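TonB-dependent siderophore receptor (Pseudomonas aeruginosa 39016, PDB 5NEC) probably imports ferric siderophores, and siderophore-drug conjugates that mimic them, across the outer membrane using energy delivered by TonB. Local coordinates at residues Asn123-Glu128 and Val150-Lys155; Thr175-Gln180 and Arg190-Lys195; Gly212-Leu217 and Ser230-Glu235; Lys691-Gln696 and Phe727-His732. All coordinates share one frame; numbering follows the deposited sequence.

Interaction 1: Asn123-Glu128 and Val150-Lys155; sequences NLEQIE and VSKQAK
K152 lays its extended side chain across the chain at N123 and L124. Its CB and CG pass the N123 carbonyl oxygen, and the methylene K152 CE ends 3.4 Å from L124 O. CG sits anti to the carbonyl carbon (chi1 -71°) and the rest of the chain is straight, which carries NZ beyond the two segments to the carbonyl of F122 and a salt bridge with D177 on the barrel wall. E125 crosses this lysine at about a right angle: its OE1 touches the aliphatic part, 3.7 Å from K152 CG, while the two charged ends stay apart.

V150 works on the other end of the contact. It lies alongside Q126, both pointing the same way, with V150 CG2 3.7 Å from Q126 CG. E128 crosses V150 obliquely, its OE2 3.6 Å from V150 CG2. E128 OE2 accepts, on its anti lone pair, a bent bond from Q126 NE2 (2.8 Å) and lies in the plane of the glutamine amide, which ties the end of the glutamine to E128, alongside the valine; S38 and A39 bind the same carboxylate from outside.

Backbone bonds tie the pieces together. K152 N gives a nearly straight bond to N123 O (2.8 Å), and E125 N reaches V150 O at 2.8 Å. L124 and S151 form a non-hydrogen-bonded antiparallel pair whose side chains diverge, S151 OG going to D109.

Strands 124-130 and 146-151 are neighbours in the mixed sheet of the plug, the domain that fills the barrel in TonB-dependent receptors, and from S151 the chain leaves that sheet towards the barrel wall.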
loop_
_atom_site.group_PDB
_atom_site.type_symbol
_atom_site.label_atom_id
_atom_site.label_comp_id
_atom_site.label_asym_id
_atom_site.label_seq_id
_atom_site.Cartn_x
_atom_site.Cartn_y
_atom_site.Cartn_z
ATOM N N ASN A 123 -11.317 -0.892 7.805
ATOM C CA ASN A 123 -10.896 -0.714 9.199
ATOM C C ASN A 123 -9.874 0.409 9.436
ATOM O O ASN A 123 -9.319 0.499 10.528
ATOM C CB ASN A 123 -10.346 -2.036 9.738
ATOM C CG ASN A 123 -10.365 -2.106 11.262
ATOM O OD1 ASN A 123 -11.352 -1.718 11.913
ATOM N ND2 ASN A 123 -9.266 -2.589 11.839
ATOM N N LEU A 124 -9.642 1.285 8.454
ATOM C CA LEU A 124 -8.612 2.331 8.593
ATOM C C LEU A 124 -9.175 3.736 8.821
ATOM O O LEU A 124 -10.195 4.116 8.261
ATOM C CB LEU A 124 -7.694 2.349 7.369
ATOM C CG LEU A 124 -6.968 1.040 7.031
ATOM C CD1 LEU A 124 -6.044 1.248 5.848
ATOM C CD2 LEU A 124 -6.202 0.492 8.226
ATOM N N GLU A 125 -8.472 4.493 9.652
ATOM C CA GLU A 125 -8.764 5.897 9.929
ATOM C C GLU A 125 -8.054 6.767 8.899
ATOM O O GLU A 125 -8.649 7.690 8.336
ATOM C CB GLU A 125 -8.272 6.249 11.342
ATOM C CG GLU A 125 -8.772 7.570 11.903
ATOM C CD GLU A 125 -10.259 7.576 12.241
ATOM O OE1 GLU A 125 -10.835 6.512 12.606
ATOM O OE2 GLU A 125 -10.846 8.677 12.159
ATOM N N GLN A 126 -6.777 6.460 8.664
ATOM C CA GLN A 126 -5.936 7.215 7.741
ATOM C C GLN A 126 -4.690 6.412 7.344
ATOM O O GLN A 126 -4.336 5.427 7.993
ATOM C CB GLN A 126 -5.516 8.561 8.361
ATOM C CG GLN A 126 -4.609 8.410 9.571
ATOM C CD GLN A 126 -4.512 9.665 10.434
ATOM O OE1 GLN A 126 -5.456 10.459 10.552
ATOM N NE2 GLN A 126 -3.350 9.850 11.045
ATOM N N ILE A 127 -4.027 6.883 6.287
ATOM C CA ILE A 127 -2.833 6.256 5.734
ATOM C C ILE A 127 -1.677 7.261 5.771
ATOM O O ILE A 127 -1.750 8.312 5.144
ATOM C CB ILE A 127 -3.103 5.779 4.287
ATOM C CG1 ILE A 127 -4.213 4.718 4.281
ATOM C CG2 ILE A 127 -1.848 5.234 3.629
ATOM C CD1 ILE A 127 -4.992 4.685 2.989
ATOM N N GLU A 128 -0.614 6.924 6.494
ATOM C CA GLU A 128 0.536 7.819 6.663
ATOM C C GLU A 128 1.712 7.351 5.796
ATOM O O GLU A 128 2.240 6.261 6.001
ATOM C CB GLU A 128 0.925 7.883 8.142
ATOM C CG GLU A 128 -0.244 8.291 9.041
ATOM C CD GLU A 128 0.104 8.397 10.520
ATOM O OE1 GLU A 128 1.199 7.956 10.931
ATOM O OE2 GLU A 128 -0.748 8.920 11.280
ATOM N N VAL A 150 -3.272 3.420 10.034
ATOM C CA VAL A 150 -3.847 3.641 11.363
ATOM C C VAL A 150 -5.230 2.959 11.460
ATOM O O VAL A 150 -6.148 3.313 10.722
ATOM C CB VAL A 150 -3.959 5.165 11.672
ATOM C CG1 VAL A 150 -4.407 5.415 13.112
ATOM C CG2 VAL A 150 -2.625 5.871 11.399
ATOM N N SER A 151 -5.366 1.975 12.352
ATOM C CA SER A 151 -6.630 1.244 12.555
ATOM C C SER A 151 -7.673 2.065 13.272
ATOM O O SER A 151 -7.348 2.821 14.183
ATOM C CB SER A 151 -6.428 0.019 13.439
ATOM O OG SER A 151 -5.620 -0.936 12.816
ATOM N N LYS A 152 -8.930 1.871 12.901
ATOM C CA LYS A 152 -10.054 2.317 13.722
ATOM C C LYS A 152 -10.025 1.538 15.043
ATOM O O LYS A 152 -9.936 0.318 15.017
ATOM C CB LYS A 152 -11.367 2.046 13.007
ATOM C CG LYS A 152 -11.599 2.945 11.817
ATOM C CD LYS A 152 -12.832 2.466 11.081
ATOM C CE LYS A 152 -13.050 3.231 9.798
ATOM N NZ LYS A 152 -14.371 2.806 9.262
ATOM N N GLN A 153 -10.047 2.255 16.170
ATOM C CA GLN A 153 -10.085 1.669 17.519
ATOM C C GLN A 153 -11.367 2.108 18.218
ATOM O O GLN A 153 -11.924 3.171 17.911
ATOM C CB GLN A 153 -8.890 2.136 18.380
ATOM C CG GLN A 153 -7.514 1.656 17.936
ATOM C CD GLN A 153 -7.319 0.140 18.039
ATOM O OE1 GLN A 153 -7.879 -0.523 18.916
ATOM N NE2 GLN A 153 -6.528 -0.409 17.133
ATOM N N ALA A 154 -11.817 1.288 19.166
ATOM C CA ALA A 154 -12.904 1.680 20.064
ATOM C C ALA A 154 -12.429 2.858 20.884
ATOM O O ALA A 154 -11.264 2.903 21.293
ATOM C CB ALA A 154 -13.320 0.529 20.965
ATOM N N LYS A 155 -13.326 3.817 21.069
ATOM C CA LYS A 155 -12.988 5.105 21.668
ATOM C C LYS A 155 -14.229 5.703 22.329
ATOM O O LYS A 155 -15.307 5.080 22.306
ATOM C CB LYS A 155 -12.446 6.037 20.594
ATOM C CG LYS A 155 -13.433 6.336 19.474
ATOM C CD LYS A 155 -12.784 7.123 18.342
ATOM C CE LYS A 155 -13.815 7.499 17.285
ATOM N NZ LYS A 155 -13.265 8.455 16.288
#

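Interaction 2: Thr175-Gln180 and Arg190-Lys195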
loop_
_atom_site.group_PDB
_atom_site.type_symbol
_atom_site.label_atom_id
_atom_site.label_comp_id
_atom_site.label_asym_id
_atom_site.label_seq_id
_atom_site.Cartn_x
_atom_site.Cartn_y
_atom_site.Cartn_z
ATOM N N THR A 175 -20.980 -2.008 4.565
ATOM C CA THR A 175 -20.147 -1.759 5.749
ATOM C C THR A 175 -21.000 -1.344 6.938
ATOM O O THR A 175 -22.078 -0.787 6.789
ATOM C CB THR A 175 -19.064 -0.685 5.518
ATOM O OG1 THR A 175 -19.673 0.507 5.035
ATOM C CG2 THR A 175 -18.046 -1.127 4.509
ATOM N N LEU A 176 -20.483 -1.634 8.123
ATOM C CA LEU A 176 -21.118 -1.276 9.372
ATOM C C LEU A 176 -19.994 -0.925 10.332
ATOM O O LEU A 176 -19.007 -1.635 10.382
ATOM C CB LEU A 176 -21.969 -2.444 9.871
ATOM C CG LEU A 176 -23.036 -2.131 10.942
ATOM C CD1 LEU A 176 -24.236 -3.067 10.849
ATOM C CD2 LEU A 176 -22.441 -2.165 12.344
ATOM N N ASP A 177 -20.132 0.191 11.044
ATOM C CA ASP A 177 -19.102 0.707 11.972
ATOM C C ASP A 177 -19.833 1.223 13.226
ATOM O O ASP A 177 -20.315 2.357 13.268
ATOM C CB ASP A 177 -18.252 1.802 11.293
ATOM C CG ASP A 177 -17.059 2.283 12.150
ATOM O OD1 ASP A 177 -16.725 1.682 13.200
ATOM O OD2 ASP A 177 -16.424 3.297 11.759
ATOM N N LEU A 178 -19.919 0.344 14.224
ATOM C CA LEU A 178 -20.652 0.565 15.472
ATOM C C LEU A 178 -19.680 0.751 16.627
ATOM O O LEU A 178 -18.813 -0.085 16.794
ATOM C CB LEU A 178 -21.524 -0.659 15.732
ATOM C CG LEU A 178 -22.279 -0.696 17.055
ATOM C CD1 LEU A 178 -23.677 -1.224 16.831
ATOM C CD2 LEU A 178 -21.550 -1.517 18.117
ATOM N N ASN A 179 -19.847 1.817 17.421
ATOM C CA ASN A 179 -18.995 2.117 18.590
ATOM C C ASN A 179 -19.869 2.522 19.797
ATOM O O ASN A 179 -20.553 3.538 19.750
ATOM C CB ASN A 179 -17.978 3.218 18.240
ATOM C CG ASN A 179 -16.985 3.497 19.374
ATOM O OD1 ASN A 179 -15.830 3.050 19.344
ATOM N ND2 ASN A 179 -17.433 4.251 20.383
ATOM N N GLN A 180 -19.819 1.735 20.875
ATOM C CA GLN A 180 -20.693 1.898 22.050
ATOM C C GLN A 180 -19.894 1.956 23.349
ATOM O O GLN A 180 -19.107 1.060 23.628
ATOM C CB GLN A 180 -21.651 0.710 22.137
ATOM C CG GLN A 180 -22.956 0.957 22.883
ATOM C CD GLN A 180 -24.168 0.997 21.961
ATOM O OE1 GLN A 180 -24.325 0.159 21.060
ATOM N NE2 GLN A 180 -25.040 1.965 22.188
ATOM N N ARG A 190 -16.127 -1.565 19.826
ATOM C CA ARG A 190 -16.319 -1.169 18.436
ATOM C C ARG A 190 -16.312 -2.388 17.539
ATOM O O ARG A 190 -15.499 -3.292 17.731
ATOM C CB ARG A 190 -15.238 -0.183 18.011
ATOM C CG ARG A 190 -15.464 0.437 16.647
ATOM C CD ARG A 190 -14.519 1.604 16.431
ATOM N NE ARG A 190 -14.843 2.359 15.222
ATOM C CZ ARG A 190 -14.229 3.477 14.843
ATOM N NH1 ARG A 190 -13.236 3.999 15.569
ATOM N NH2 ARG A 190 -14.604 4.078 13.720
ATOM N N LEU A 191 -17.224 -2.418 16.574
ATOM C CA LEU A 191 -17.283 -3.508 15.607
ATOM C C LEU A 191 -17.345 -2.908 14.212
ATOM O O LEU A 191 -18.210 -2.069 13.954
ATOM C CB LEU A 191 -18.509 -4.368 15.869
ATOM C CG LEU A 191 -18.676 -5.621 15.009
ATOM C CD1 LEU A 191 -17.462 -6.544 15.128
ATOM C CD2 LEU A 191 -19.972 -6.350 15.352
ATOM N N ASN A 192 -16.408 -3.302 13.343
ATOM C CA ASN A 192 -16.446 -2.972 11.913
ATOM C C ASN A 192 -16.677 -4.255 11.128
ATOM O O ASN A 192 -15.955 -5.230 11.312
ATOM C CB ASN A 192 -15.148 -2.310 11.447
ATOM C CG ASN A 192 -15.165 -0.818 11.631
ATOM O OD1 ASN A 192 -15.494 -0.076 10.708
ATOM N ND2 ASN A 192 -14.840 -0.362 12.835
ATOM N N LEU A 193 -17.677 -4.233 10.250
ATOM C CA LEU A 193 -18.017 -5.356 9.395
ATOM C C LEU A 193 -17.930 -4.960 7.933
ATOM O O LEU A 193 -18.202 -3.812 7.596
ATOM C CB LEU A 193 -19.439 -5.801 9.693
ATOM C CG LEU A 193 -19.710 -6.293 11.105
ATOM C CD1 LEU A 193 -21.170 -6.689 11.201
ATOM C CD2 LEU A 193 -18.787 -7.452 11.488
ATOM N N LEU A 194 -17.597 -5.932 7.077
ATOM C CA LEU A 194 -17.465 -5.711 5.628
ATOM C C LEU A 194 -17.933 -6.914 4.822
ATOM O O LEU A 194 -17.596 -8.033 5.135
ATOM C CB LEU A 194 -16.003 -5.410 5.254
ATOM C CG LEU A 194 -15.656 -5.451 3.757
ATOM C CD1 LEU A 194 -16.306 -4.293 3.020
ATOM C CD2 LEU A 194 -14.160 -5.428 3.526
ATOM N N LYS A 195 -18.685 -6.660 3.757
ATOM C CA LYS A 195 -18.955 -7.656 2.716
ATOM C C LYS A 195 -18.797 -6.945 1.374
ATOM O O LYS A 195 -19.443 -5.916 1.149
ATOM C CB LYS A 195 -20.363 -8.217 2.880
ATOM C CG LYS A 195 -20.741 -9.343 1.925
ATOM C CD LYS A 195 -22.178 -9.792 2.198
ATOM C CE LYS A 195 -22.716 -10.746 1.150
ATOM N NZ LYS A 195 -21.856 -11.955 1.053
#
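Strands 175-180 and 190-195 run antiparallel at 177°, their axes 4.7 Å apart, as the two arms of a barrel hairpin. L176 pairs with L193, and L178 with L191, through two backbone bonds each; the shortest joins L191 N to L178 O at 2.8 Å. T175, D177 and N179 stand opposite L194, N192 and R190 in non-hydrogen-bonded pairs.

L176, L178, L191 and L193 share one face, where L176 CB and L193 CB come within 4.2 Å. On the other face R190 reaches diagonally past N179 to D177. Its CG is anti to the backbone N (chi1 -172°), and the extended chain sets NE and NH2 against the two carboxylate oxygens. R190 NE bonds D177 OD1 and R190 NH2 bonds D177 OD2, both at 2.8 Å and both on syn lone pairs, with the two planes only 4° apart. N192 lies beside D177 and adds a weak bond from ND2 to OD1, its amide turned well out of the carboxylate plane. N179 turns its OD1 to the arginine methylenes, 3.5 Å from R190 CD, and gives ND2 to K155 O.

K152 adds a second positive partner at D177 OD2, and R190 NH1 binds Q153 O. This buried aspartate is thus gripped by two cations, which would be expected to keep it ionised.

Interaction 3: Gly212-Leu217 and Ser230-Glu235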
loop_
_atom_site.group_PDB
_atom_site.type_symbol
_atom_site.label_atom_id
_atom_site.label_comp_id
_atom_site.label_asym_id
_atom_site.label_seq_id
_atom_site.Cartn_x
_atom_site.Cartn_y
_atom_site.Cartn_z
ATOM N N GLY A 212 -15.009 -9.125 6.053
ATOM C CA GLY A 212 -14.177 -8.820 7.183
ATOM C C GLY A 212 -14.957 -8.504 8.441
ATOM O O GLY A 212 -16.101 -8.026 8.399
ATOM N N VAL A 213 -14.298 -8.776 9.564
ATOM C CA VAL A 213 -14.826 -8.512 10.893
ATOM C C VAL A 213 -13.674 -7.987 11.742
ATOM O O VAL A 213 -12.622 -8.599 11.794
ATOM C CB VAL A 213 -15.464 -9.762 11.529
ATOM C CG1 VAL A 213 -14.505 -10.915 11.584
ATOM C CG2 VAL A 213 -15.987 -9.458 12.929
ATOM N N ALA A 214 -13.882 -6.829 12.377
ATOM C CA ALA A 214 -12.867 -6.167 13.191
ATOM C C ALA A 214 -13.479 -5.732 14.508
ATOM O O ALA A 214 -13.999 -4.631 14.614
ATOM C CB ALA A 214 -12.284 -4.971 12.447
ATOM N N PRO A 215 -13.456 -6.611 15.508
ATOM C CA PRO A 215 -13.884 -6.191 16.848
ATOM C C PRO A 215 -12.760 -5.517 17.608
ATOM O O PRO A 215 -11.601 -5.825 17.383
ATOM C CB PRO A 215 -14.246 -7.499 17.530
ATOM C CG PRO A 215 -13.385 -8.520 16.845
ATOM C CD PRO A 215 -13.262 -8.067 15.415
ATOM N N SER A 216 -13.127 -4.627 18.524
ATOM C CA SER A 216 -12.187 -3.838 19.287
ATOM C C SER A 216 -12.795 -3.439 20.660
ATOM O O SER A 216 -13.977 -3.107 20.758
ATOM C CB SER A 216 -11.847 -2.608 18.477
ATOM O OG SER A 216 -10.774 -1.922 19.051
ATOM N N LEU A 217 -11.982 -3.515 21.710
ATOM C CA LEU A 217 -12.372 -3.164 23.077
ATOM C C LEU A 217 -11.322 -2.256 23.653
ATOM O O LEU A 217 -10.151 -2.546 23.539
ATOM C CB LEU A 217 -12.421 -4.397 23.964
ATOM C CG LEU A 217 -13.659 -5.278 23.868
ATOM C CD1 LEU A 217 -13.445 -6.559 24.649
ATOM C CD2 LEU A 217 -14.879 -4.555 24.416
ATOM N N SER A 230 -7.708 -5.638 20.111
ATOM C CA SER A 230 -8.280 -5.633 18.763
ATOM C C SER A 230 -8.091 -6.967 18.091
ATOM O O SER A 230 -7.077 -7.622 18.270
ATOM C CB SER A 230 -7.615 -4.565 17.908
ATOM O OG SER A 230 -8.002 -3.287 18.401
ATOM N N HIS A 231 -9.073 -7.369 17.306
ATOM C CA HIS A 231 -8.884 -8.442 16.381
ATOM C C HIS A 231 -9.294 -7.962 14.995
ATOM O O HIS A 231 -10.230 -7.167 14.865
ATOM C CB HIS A 231 -9.645 -9.704 16.791
ATOM C CG HIS A 231 -9.192 -10.919 16.044
ATOM N ND1 HIS A 231 -8.155 -11.716 16.483
ATOM C CD2 HIS A 231 -9.559 -11.414 14.839
ATOM C CE1 HIS A 231 -7.934 -12.673 15.597
ATOM N NE2 HIS A 231 -8.770 -12.507 14.588
ATOM N N TYR A 232 -8.554 -8.423 13.977
ATOM C CA TYR A 232 -8.809 -8.113 12.577
ATOM C C TYR A 232 -8.868 -9.417 11.753
ATOM O O TYR A 232 -7.960 -10.239 11.788
ATOM C CB TYR A 232 -7.716 -7.186 12.028
ATOM C CG TYR A 232 -7.927 -6.808 10.578
ATOM C CD1 TYR A 232 -8.798 -5.793 10.232
ATOM C CD2 TYR A 232 -7.262 -7.482 9.546
ATOM C CE1 TYR A 232 -8.996 -5.434 8.910
ATOM C CE2 TYR A 232 -7.461 -7.136 8.217
ATOM C CZ TYR A 232 -8.323 -6.106 7.906
ATOM O OH TYR A 232 -8.549 -5.735 6.601
ATOM N N HIS A 233 -9.939 -9.589 10.999
ATOM C CA HIS A 233 -10.128 -10.771 10.202
ATOM C C HIS A 233 -10.618 -10.386 8.815
ATOM O O HIS A 233 -11.625 -9.694 8.713
ATOM C CB HIS A 233 -11.142 -11.694 10.852
ATOM C CG HIS A 233 -11.340 -12.971 10.105
ATOM N ND1 HIS A 233 -10.479 -14.037 10.233
ATOM C CD2 HIS A 233 -12.260 -13.340 9.184
ATOM C CE1 HIS A 233 -10.861 -15.014 9.432
ATOM N NE2 HIS A 233 -11.939 -14.616 8.784
ATOM N N LEU A 234 -9.907 -10.831 7.771
ATOM C CA LEU A 234 -10.346 -10.675 6.385
ATOM C C LEU A 234 -10.109 -11.964 5.606
ATOM O O LEU A 234 -9.034 -12.559 5.676
ATOM C CB LEU A 234 -9.601 -9.520 5.703
ATOM C CG LEU A 234 -10.163 -9.110 4.322
ATOM C CD1 LEU A 234 -11.398 -8.233 4.472
ATOM C CD2 LEU A 234 -9.114 -8.382 3.514
ATOM N N GLU A 235 -11.118 -12.361 4.842
ATOM C CA GLU A 235 -11.097 -13.563 4.025
ATOM C C GLU A 235 -11.469 -13.161 2.612
ATOM O O GLU A 235 -12.404 -12.385 2.432
ATOM C CB GLU A 235 -12.134 -14.537 4.561
ATOM C CG GLU A 235 -11.950 -15.987 4.122
ATOM C CD GLU A 235 -12.403 -16.931 5.205
ATOM O OE1 GLU A 235 -11.842 -16.807 6.335
ATOM O OE2 GLU A 235 -13.304 -17.765 4.954
#
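S230 faces S216 across a non-hydrogen-bonded pair of an antiparallel hairpin in the wall of the transmembrane beta-barrel, strands 206-219 and 225-238. The two hydroxyls meet tip to tip, S230 OG to S216 OG at 3.2 Å, and either could be the donor. S216 OG sits anti to its backbone N (chi1 -170°), whereas S230 OG lies beside its own, and these different rotations bring the oxygens together on the face that looks towards Q153.

H231 follows on the opposite face. Its N-H makes a nearly straight bond to P215 O (H231 N to P215 O 3.0 Å), but the proline has no N-H to return to H231 O, so this pair is held by one backbone bond. Instead the pyrrolidine ring lies beside the histidine, with P215 CG 3.9 Å from H231 CB. Both imidazole nitrogens are used outside the hairpin, ND1 by S284 and NE2 by D282.

Y232 turns back to the face of the serines; A214 CB lies 4.2 Å from Y232 CD1, oblique to the ring.

H233 restores the paired backbone bonds, giving to and taking from V213. Beside them V213 CG1 crosses close to the histidine, 3.5 Å from H233 CB. H233 NE2 gives a long bond (3.3 Å) to E235 OE1 from above the carboxylate plane, while ND1 binds D282, the acceptor shared with H231, and E235 also meets R280. One aspartate therefore bridges two histidines on this face.

L234 comes next, opposite G212. Its CG is anti to the backbone N, and the side chain bends over the glycine until L234 CD1 rests 3.9 Å from G212 CA.

Interaction 4: Lys691-Gln696 and Phe727-His732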
loop_
_atom_site.group_PDB
_atom_site.type_symbol
_atom_site.label_atom_id
_atom_site.label_comp_id
_atom_site.label_asym_id
_atom_site.label_seq_id
_atom_site.Cartn_x
_atom_site.Cartn_y
_atom_site.Cartn_z
ATOM N N LYS A 691 -29.373 14.876 8.278
ATOM C CA LYS A 691 -28.216 14.755 9.165
ATOM C C LYS A 691 -27.734 13.318 9.349
ATOM O O LYS A 691 -26.594 13.100 9.755
ATOM C CB LYS A 691 -28.534 15.378 10.534
ATOM C CG LYS A 691 -29.585 14.645 11.358
ATOM C CD LYS A 691 -30.183 15.562 12.419
ATOM C CE LYS A 691 -31.139 14.810 13.332
ATOM N NZ LYS A 691 -31.384 15.563 14.594
ATOM N N ASN A 692 -28.604 12.351 9.057
ATOM C CA ASN A 692 -28.289 10.932 9.188
ATOM C C ASN A 692 -28.039 10.165 7.878
ATOM O O ASN A 692 -27.613 9.025 7.957
ATOM C CB ASN A 692 -29.409 10.214 9.942
ATOM C CG ASN A 692 -29.694 10.825 11.285
ATOM O OD1 ASN A 692 -30.799 11.323 11.505
ATOM N ND2 ASN A 692 -28.719 10.784 12.191
ATOM N N VAL A 693 -28.309 10.755 6.713
ATOM C CA VAL A 693 -28.190 10.031 5.445
ATOM C C VAL A 693 -27.468 10.872 4.389
ATOM O O VAL A 693 -27.899 11.992 4.095
ATOM C CB VAL A 693 -29.576 9.563 4.914
ATOM C CG1 VAL A 693 -29.425 8.686 3.670
ATOM C CG2 VAL A 693 -30.319 8.779 5.999
ATOM N N ASP A 694 -26.373 10.330 3.846
ATOM C CA ASP A 694 -25.701 10.888 2.663
ATOM C C ASP A 694 -25.912 9.972 1.466
ATOM O O ASP A 694 -25.935 8.752 1.617
ATOM C CB ASP A 694 -24.182 10.997 2.876
ATOM C CG ASP A 694 -23.793 12.071 3.855
ATOM O OD1 ASP A 694 -24.496 13.086 3.991
ATOM O OD2 ASP A 694 -22.752 11.895 4.522
ATOM N N PHE A 695 -26.009 10.581 0.284
ATOM C CA PHE A 695 -26.003 9.884 -0.995
ATOM C C PHE A 695 -24.779 10.359 -1.758
ATOM O O PHE A 695 -24.519 11.569 -1.795
ATOM C CB PHE A 695 -27.290 10.199 -1.761
ATOM C CG PHE A 695 -28.508 9.601 -1.143
ATOM C CD1 PHE A 695 -28.697 8.221 -1.166
ATOM C CD2 PHE A 695 -29.484 10.410 -0.544
ATOM C CE1 PHE A 695 -29.819 7.648 -0.585
ATOM C CE2 PHE A 695 -30.612 9.845 0.030
ATOM C CZ PHE A 695 -30.777 8.465 0.012
ATOM N N GLN A 696 -24.008 9.431 -2.340
ATOM C CA GLN A 696 -22.785 9.798 -3.086
ATOM C C GLN A 696 -22.694 9.105 -4.453
ATOM O O GLN A 696 -23.065 7.944 -4.594
ATOM C CB GLN A 696 -21.527 9.506 -2.252
ATOM C CG GLN A 696 -20.297 10.233 -2.759
ATOM C CD GLN A 696 -19.104 10.067 -1.849
ATOM O OE1 GLN A 696 -19.112 10.554 -0.721
ATOM N NE2 GLN A 696 -18.052 9.409 -2.350
ATOM N N PHE A 727 -22.771 4.259 -6.812
ATOM C CA PHE A 727 -23.756 4.997 -6.026
ATOM C C PHE A 727 -23.719 4.483 -4.601
ATOM O O PHE A 727 -23.911 3.297 -4.379
ATOM C CB PHE A 727 -25.180 4.828 -6.578
ATOM C CG PHE A 727 -26.165 5.840 -6.022
ATOM C CD1 PHE A 727 -26.348 7.092 -6.638
ATOM C CD2 PHE A 727 -26.917 5.556 -4.870
ATOM C CE1 PHE A 727 -27.255 8.023 -6.113
ATOM C CE2 PHE A 727 -27.824 6.491 -4.349
ATOM C CZ PHE A 727 -27.992 7.727 -4.970
ATOM N N SER A 728 -23.499 5.380 -3.648
ATOM C CA SER A 728 -23.447 5.043 -2.211
ATOM C C SER A 728 -24.578 5.679 -1.426
ATOM O O SER A 728 -24.909 6.833 -1.660
ATOM C CB SER A 728 -22.129 5.521 -1.607
ATOM O OG SER A 728 -21.093 4.693 -2.068
ATOM N N THR A 729 -25.142 4.913 -0.489
ATOM C CA THR A 729 -26.044 5.420 0.538
ATOM C C THR A 729 -25.320 5.212 1.880
ATOM O O THR A 729 -25.039 4.066 2.239
ATOM C CB THR A 729 -27.377 4.635 0.535
ATOM O OG1 THR A 729 -28.014 4.754 -0.747
ATOM C CG2 THR A 729 -28.330 5.139 1.632
ATOM N N ASN A 730 -25.027 6.303 2.607
ATOM C CA ASN A 730 -24.386 6.234 3.942
ATOM C C ASN A 730 -25.309 6.698 5.080
ATOM O O ASN A 730 -25.910 7.753 4.973
ATOM C CB ASN A 730 -23.088 7.044 3.947
ATOM C CG ASN A 730 -22.078 6.505 2.950
ATOM O OD1 ASN A 730 -21.746 7.142 1.941
ATOM N ND2 ASN A 730 -21.619 5.289 3.197
ATOM N N PHE A 731 -25.407 5.883 6.136
ATOM C CA PHE A 731 -26.136 6.188 7.364
ATOM C C PHE A 731 -25.120 6.552 8.442
ATOM O O PHE A 731 -24.051 5.949 8.498
ATOM C CB PHE A 731 -26.908 4.962 7.871
ATOM C CG PHE A 731 -27.994 4.468 6.947
ATOM C CD1 PHE A 731 -27.735 3.436 6.029
ATOM C CD2 PHE A 731 -29.304 4.985 7.018
ATOM C CE1 PHE A 731 -28.755 2.947 5.195
ATOM C CE2 PHE A 731 -30.323 4.490 6.189
ATOM C CZ PHE A 731 -30.044 3.474 5.277
ATOM N N HIS A 732 -25.441 7.532 9.292
ATOM C CA HIS A 732 -24.647 7.809 10.504
ATOM C C HIS A 732 -25.527 8.433 11.572
ATOM O O HIS A 732 -26.172 9.432 11.328
ATOM C CB HIS A 732 -23.416 8.686 10.235
ATOM C CG HIS A 732 -23.654 9.766 9.245
ATOM N ND1 HIS A 732 -23.598 9.541 7.887
ATOM C CD2 HIS A 732 -23.951 11.075 9.402
ATOM C CE1 HIS A 732 -23.856 10.663 7.246
ATOM N NE2 HIS A 732 -24.066 11.615 8.140
#
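The carbonyl oxygen of N692 is approached from several directions by the end of strand 727-732. H732 N bonds N692 O at 3.0 Å, F731 CA brings a CA-H contact, and the imidazole of H732 covers it with one face, the oxygen standing over the ring centre. N692 also reaches back with its side chain: N692 ND2 gives an almost straight bond to H732 O (3.0 Å), which lies in the plane of the asparagine amide, so that the two residues hold each other through backbone and side chain alike.

H732 has CG between its backbone N and carbonyl carbon (chi1 39°), which folds the ring back over the neighbouring strand. The H732 and D694 side chains cross at about a right angle, and the ring edge, at H732 CE1, comes 3.2 Å from D694 OD2, while the carboxylate plane is turned 52° from the ring.

Further along, D694 with N730 and Q696 with S728 are hydrogen-bonded pairs, each with two backbone bonds. This is the antiparallel meeting of the last barrel strand, 724-733, with 693-700; on its other side strand 724-733 pairs with the first, 159-167, and closes the cylinder.

The face of V693 and F695 is mostly apolar. V693 and F731 lie side by side, with V693 CG2 4.1 Å from F731 CD2. F695 and T729 run side by side, and T729 OG1 sits at the edge of the phenyl ring, 3.4 Å from F695 CE1. F727 meets the same ring obliquely: F695 CD1 and F727 CE2 are 3.7 Å apart, the ring planes at 35°, and Q696 O lies over one face of F727.

How the interactions relate
Interactions 2 and 3 are consecutive hairpins of the barrel wall, centres about 9 Å apart, stitched by the backbone bonds R190 N to S216 O and N192 O to A214 N, both 2.8 Å. Interaction 1 belongs to the plug and to the chain leaving it, and lies about 12 Å from each of them, centre to centre. Its segment 150-155 runs over their inward side chains, meeting interaction 2 at R190 and N179 and interaction 3 through a weak bond between Q153 OE1 and S216 OG (3.2 Å). Interaction 4 closes the same barrel; strand 159-167 lies between it and interaction 2, their nearest atoms about 5 Å apart, and interaction 4 touches none of the other three.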